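Local structure of thymine dioxygenase (Neurospora crassa, 5C3Q) at residues 13-18 and 233-238; 47-52 and 251-256. The protein binds thymine and 2-oxoglutarate beside a metal ion and, as a thymine-7-hydroxylase, probably oxidises the methyl group of the base. All blocks are in the same frame, centred on the assembly; numbering follows the deposited sequence.

Contact 1. Residues 13-18 and 233-238; sequences LVIPLI and LQVKSP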
loop_
_atom_site.group_PDB
_atom_site.type_symbol
_atom_site.label_atom_id
_atom_site.label_comp_id
_atom_site.label_asym_id
_atom_site.label_seq_id
_atom_site.Cartn_x
_atom_site.Cartn_y
_atom_site.Cartn_z
ATOM N N LEU A 13 14.165 12.489 7.023
ATOM C CA LEU A 13 13.564 11.344 6.329
ATOM C C LEU A 13 14.390 11.058 5.088
ATOM O O LEU A 13 14.446 11.882 4.177
ATOM C CB LEU A 13 12.114 11.636 5.925
ATOM C CG LEU A 13 11.368 10.535 5.155
ATOM C CD1 LEU A 13 11.084 9.328 6.037
ATOM C CD2 LEU A 13 10.070 11.075 4.579
ATOM N N VAL A 14 15.027 9.890 5.061
ATOM C CA VAL A 14 15.811 9.463 3.904
ATOM C C VAL A 14 15.211 8.171 3.349
ATOM O O VAL A 14 15.276 7.124 3.990
ATOM C CB VAL A 14 17.298 9.276 4.272
ATOM C CG1 VAL A 14 18.109 8.799 3.070
ATOM C CG2 VAL A 14 17.871 10.586 4.792
ATOM N N ILE A 15 14.598 8.259 2.170
ATOM C CA ILE A 15 14.037 7.085 1.509
ATOM C C ILE A 15 14.957 6.740 0.345
ATOM O O ILE A 15 15.044 7.509 -0.615
ATOM C CB ILE A 15 12.605 7.344 1.000
ATOM C CG1 ILE A 15 11.696 7.736 2.173
ATOM C CG2 ILE A 15 12.070 6.116 0.278
ATOM C CD1 ILE A 15 10.301 8.183 1.779
ATOM N N PRO A 16 15.656 5.592 0.428
ATOM C CA PRO A 16 16.622 5.247 -0.611
ATOM C C PRO A 16 15.956 4.817 -1.907
ATOM O O PRO A 16 14.825 4.311 -1.891
ATOM C CB PRO A 16 17.376 4.064 -0.005
ATOM C CG PRO A 16 16.368 3.405 0.864
ATOM C CD PRO A 16 15.542 4.524 1.437
ATOM N N LEU A 17 16.666 5.039 -3.006
ATOM C CA LEU A 17 16.306 4.523 -4.313
ATOM C C LEU A 17 17.211 3.334 -4.558
ATOM O O LEU A 17 18.430 3.474 -4.521
ATOM C CB LEU A 17 16.539 5.583 -5.384
ATOM C CG LEU A 17 16.328 5.175 -6.839
ATOM C CD1 LEU A 17 14.915 4.670 -7.072
ATOM C CD2 LEU A 17 16.641 6.362 -7.744
ATOM N N ILE A 18 16.622 2.168 -4.795
ATOM C CA ILE A 18 17.386 0.929 -4.916
ATOM C C ILE A 18 17.052 0.238 -6.233
ATOM O O ILE A 18 15.883 0.134 -6.614
ATOM C CB ILE A 18 17.118 -0.004 -3.710
ATOM C CG1 ILE A 18 17.643 0.653 -2.429
ATOM C CG2 ILE A 18 17.793 -1.356 -3.907
ATOM C CD1 ILE A 18 17.110 0.070 -1.145
ATOM N N LEU A 233 1.413 12.195 -2.390
ATOM C CA LEU A 233 1.797 11.241 -1.350
ATOM C C LEU A 233 2.837 11.859 -0.421
ATOM O O LEU A 233 3.811 12.454 -0.877
ATOM C CB LEU A 233 2.352 9.953 -1.963
ATOM C CG LEU A 233 2.885 8.909 -0.972
ATOM C CD1 LEU A 233 1.775 8.355 -0.093
ATOM C CD2 LEU A 233 3.586 7.784 -1.713
ATOM N N GLN A 234 2.622 11.708 0.882
ATOM C CA GLN A 234 3.521 12.260 1.887
ATOM C C GLN A 234 3.800 11.227 2.960
ATOM O O GLN A 234 2.921 10.454 3.331
ATOM C CB GLN A 234 2.929 13.516 2.526
ATOM C CG GLN A 234 2.726 14.670 1.562
ATOM C CD GLN A 234 2.336 15.962 2.262
ATOM O OE1 GLN A 234 1.630 15.951 3.270
ATOM N NE2 GLN A 234 2.786 17.084 1.719
ATOM N N VAL A 235 5.037 11.218 3.440
ATOM C CA VAL A 235 5.490 10.264 4.438
ATOM C C VAL A 235 5.966 11.070 5.643
ATOM O O VAL A 235 6.654 12.078 5.481
ATOM C CB VAL A 235 6.641 9.402 3.882
ATOM C CG1 VAL A 235 7.194 8.459 4.946
ATOM C CG2 VAL A 235 6.177 8.620 2.663
ATOM N N LYS A 236 5.600 10.627 6.843
ATOM C CA LYS A 236 5.950 11.354 8.056
ATOM C C LYS A 236 7.423 11.142 8.413
ATOM O O LYS A 236 7.910 10.011 8.467
ATOM C CB LYS A 236 5.033 10.948 9.218
ATOM C CG LYS A 236 4.905 12.021 10.285
ATOM C CD LYS A 236 3.598 11.924 11.059
ATOM C CE LYS A 236 3.436 13.116 11.982
ATOM N NZ LYS A 236 2.473 12.869 13.090
ATOM N N SER A 237 8.132 12.245 8.635
ATOM C CA SER A 237 9.543 12.207 8.997
ATOM C C SER A 237 9.717 11.846 10.473
ATOM O O SER A 237 8.762 11.939 11.252
ATOM C CB SER A 237 10.181 13.571 8.740
ATOM O OG SER A 237 9.784 14.506 9.727
ATOM N N PRO A 238 10.945 11.455 10.873
ATOM C CA PRO A 238 11.221 11.216 12.293
ATOM C C PRO A 238 11.065 12.448 13.193
ATOM O O PRO A 238 10.966 12.299 14.412
ATOM C CB PRO A 238 12.678 10.720 12.301
ATOM C CG PRO A 238 13.238 11.073 10.970
ATOM C CD PRO A 238 12.077 11.040 10.025
#
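L13, at the start of the 13-18 segment, carries most of this apolar contact with 233-238. Its CB rests on S237 CB at 3.9 Å and on P238 CD at 4.1 Å, where 233-238 leaves its strand. CG lies anti to the backbone N (chi1 178°), which sends the isopropyl end across V235 at about a right angle. CD2 meets V235 CB at 3.9 Å and the carbonyl V235 O at 3.7 Å, while CD1 reaches V235 CG1 at 4.1 Å. An alanine here would take both methyls away from V235 and would probably leave little more than the CB contacts with S237 and P238 and the touch of I15 to hold the segments together. Two residues on, I15 points the same way, and its CD1 approaches V235 CG2 at 4.2 Å, a tip-to-tip contact on the other branch of the valine. The polar end of S237 turns elsewhere, its OG bonded to D11 OD2 and to Q241 N. Strands 13-15 and 233-236 cross at 122°, and the contact joins the N-terminal extension of the large sheet to the four-stranded sheet of the double-stranded beta-helix; I243 of strand 242-244 also packs on L13, and F47 of strand 47-51 touches both I15 and V235.

Contact 2. Residues 47-52 and 251-256; sequences FIYLKN and TVVVNA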
loop_
_atom_site.group_PDB
_atom_site.type_symbol
_atom_site.label_atom_id
_atom_site.label_comp_id
_atom_site.label_asym_id
_atom_site.label_seq_id
_atom_site.Cartn_x
_atom_site.Cartn_y
_atom_site.Cartn_z
ATOM N N PHE A 47 10.216 3.017 4.399
ATOM C CA PHE A 47 9.863 3.219 2.998
ATOM C C PHE A 47 11.125 3.097 2.147
ATOM O O PHE A 47 12.198 3.542 2.566
ATOM C CB PHE A 47 9.307 4.635 2.798
ATOM C CG PHE A 47 7.812 4.736 2.898
ATOM C CD1 PHE A 47 7.178 4.692 4.134
ATOM C CD2 PHE A 47 7.043 4.906 1.764
ATOM C CE1 PHE A 47 5.797 4.792 4.226
ATOM C CE2 PHE A 47 5.660 5.006 1.848
ATOM C CZ PHE A 47 5.040 4.954 3.082
ATOM N N ILE A 48 10.996 2.492 0.964
ATOM C CA ILE A 48 12.034 2.545 -0.074
ATOM C C ILE A 48 11.387 2.775 -1.448
ATOM O O ILE A 48 10.175 2.595 -1.607
ATOM C CB ILE A 48 12.888 1.255 -0.110
ATOM C CG1 ILE A 48 12.033 0.041 -0.505
ATOM C CG2 ILE A 48 13.553 1.023 1.245
ATOM C CD1 ILE A 48 12.822 -1.242 -0.672
ATOM N N TYR A 49 12.189 3.205 -2.421
ATOM C CA TYR A 49 11.785 3.186 -3.831
ATOM C C TYR A 49 12.605 2.102 -4.511
ATOM O O TYR A 49 13.825 2.036 -4.318
ATOM C CB TYR A 49 12.098 4.502 -4.542
ATOM C CG TYR A 49 11.166 5.675 -4.312
ATOM C CD1 TYR A 49 10.766 6.048 -3.035
ATOM C CD2 TYR A 49 10.755 6.468 -5.385
ATOM C CE1 TYR A 49 9.951 7.154 -2.835
ATOM C CE2 TYR A 49 9.941 7.573 -5.198
ATOM C CZ TYR A 49 9.543 7.915 -3.925
ATOM O OH TYR A 49 8.734 9.016 -3.739
ATOM N N LEU A 50 11.946 1.273 -5.312
ATOM C CA LEU A 50 12.633 0.295 -6.142
ATOM C C LEU A 50 12.506 0.662 -7.605
ATOM O O LEU A 50 11.423 1.017 -8.066
ATOM C CB LEU A 50 12.056 -1.103 -5.927
ATOM C CG LEU A 50 12.230 -1.720 -4.542
ATOM C CD1 LEU A 50 11.584 -3.093 -4.522
ATOM C CD2 LEU A 50 13.701 -1.806 -4.154
ATOM N N LYS A 51 13.619 0.567 -8.327
ATOM C CA LYS A 51 13.635 0.693 -9.784
ATOM C C LYS A 51 14.083 -0.635 -10.391
ATOM O O LYS A 51 14.611 -1.502 -9.687
ATOM C CB LYS A 51 14.556 1.839 -10.234
ATOM C CG LYS A 51 16.014 1.709 -9.810
ATOM C CD LYS A 51 16.795 2.997 -10.044
ATOM C CE LYS A 51 17.235 3.156 -11.489
ATOM N NZ LYS A 51 17.903 4.473 -11.700
ATOM N N ASN A 52 13.857 -0.788 -11.693
ATOM C CA ASN A 52 14.202 -2.009 -12.427
ATOM C C ASN A 52 13.673 -3.272 -11.762
ATOM O O ASN A 52 14.411 -4.236 -11.541
ATOM C CB ASN A 52 15.714 -2.098 -12.644
ATOM C CG ASN A 52 16.251 -0.928 -13.444
ATOM O OD1 ASN A 52 15.528 -0.323 -14.232
ATOM N ND2 ASN A 52 17.514 -0.596 -13.238
ATOM N N THR A 251 9.289 3.712 -10.962
ATOM C CA THR A 251 9.650 3.179 -9.654
ATOM C C THR A 251 8.399 2.643 -8.981
ATOM O O THR A 251 7.276 2.984 -9.362
ATOM C CB THR A 251 10.283 4.242 -8.734
ATOM O OG1 THR A 251 9.368 5.331 -8.547
ATOM C CG2 THR A 251 11.597 4.762 -9.321
ATOM N N VAL A 252 8.602 1.788 -7.989
ATOM C CA VAL A 252 7.533 1.392 -7.088
ATOM C C VAL A 252 7.957 1.818 -5.693
ATOM O O VAL A 252 9.104 1.605 -5.286
ATOM C CB VAL A 252 7.213 -0.126 -7.155
ATOM C CG1 VAL A 252 8.440 -0.986 -6.887
ATOM C CG2 VAL A 252 6.091 -0.485 -6.187
ATOM N N VAL A 253 7.036 2.455 -4.979
ATOM C CA VAL A 253 7.275 2.839 -3.608
ATOM C C VAL A 253 6.857 1.651 -2.748
ATOM O O VAL A 253 5.732 1.160 -2.863
ATOM C CB VAL A 253 6.491 4.112 -3.236
ATOM C CG1 VAL A 253 6.730 4.491 -1.785
ATOM C CG2 VAL A 253 6.892 5.263 -4.150
ATOM N N VAL A 254 7.777 1.178 -1.912
ATOM C CA VAL A 254 7.515 0.030 -1.054
ATOM C C VAL A 254 7.642 0.436 0.402
ATOM O O VAL A 254 8.647 1.029 0.808
ATOM C CB VAL A 254 8.478 -1.138 -1.338
ATOM C CG1 VAL A 254 8.062 -2.368 -0.545
ATOM C CG2 VAL A 254 8.518 -1.462 -2.826
ATOM N N ASN A 255 6.613 0.130 1.183
ATOM C CA ASN A 255 6.644 0.413 2.611
ATOM C C ASN A 255 6.220 -0.782 3.444
ATOM O O ASN A 255 5.358 -1.563 3.040
ATOM C CB ASN A 255 5.771 1.624 2.940
ATOM C CG ASN A 255 4.300 1.374 2.692
ATOM O OD1 ASN A 255 3.846 1.387 1.550
ATOM N ND2 ASN A 255 3.540 1.163 3.763
ATOM N N ALA A 256 6.826 -0.913 4.616
ATOM C CA ALA A 256 6.468 -1.971 5.545
ATOM C C ALA A 256 5.156 -1.620 6.234
ATOM O O ALA A 256 4.888 -0.457 6.496
ATOM C CB ALA A 256 7.567 -2.165 6.570
#
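V253 occupies the apolar centre, its two methyls shared between the rings of F47 and Y49. With CG1 anti to the backbone N (chi1 179°), this branch meets the edge of the phenylalanine, 3.6 Å from F47 CD2. The other branch sits over the middle of the tyrosine face in a CH-pi contact, V253 CG2 lying 3.8 Å from the Y49 ring centroid. On the reverse of the sheet I48 and L50 pack against V254 and V252: I48 CG1 lies alongside V254 CB at 3.8 Å, L50 CB meets V252 CG1 at 3.7 Å, and the side chains of L50 and V254 cross obliquely, L50 CD1 touching V254 CG2 at 3.9 Å. Between these faces run four nearly straight backbone bonds, one pair linking I48 with V254 (I48 N to V254 O 2.8 Å) and the other L50 with V252 (L50 N to V252 O 2.9 Å), in an antiparallel pairing. At one end N255 CB is pressed onto the face of F47, 3.3 Å from the ring centroid, and the side-chain amide plane of N255 is turned only 15° from that of the ring. N255 ND2 is bonded to D218 OD2, while at the other end T251 OG1 is bonded to I248 O; the tip of the central tyrosine, Y49 OH, reaches T246 O. D218 is a nickel ligand in this crystal, and the ring of F47 meets that of H273, another ligand, edge-to-face. N255 and F47 thus form a second shell behind the metal site in the major sheet of a double-stranded beta-helix, as in 2-oxoglutarate oxygenases, and probably restrict how those ligands turn.

How the contacts relate
From the N terminus the chain supplies 13-18 and then, beyond helix 28-44, the strand segment 47-52; their partners 233-238 and 251-256 follow in the same order, so the two long loops cross instead of nesting. Contact 1 closes a loop of 214 intervening residues and contact 2 one of 198. Both tie the N-terminal strands to the later oxygenase core, but differently: contact 2 extends the large sheet edge to edge, whereas contact 1 reaches across to the four-stranded sheet. The first segments are neighbouring parallel strands, probably bonded through I18 N to Y49 O and I18 O to K51 N, and I15 CG2 packs against Y49 CD1, so the two contacts adjoin through strands 13-19 and 47-51.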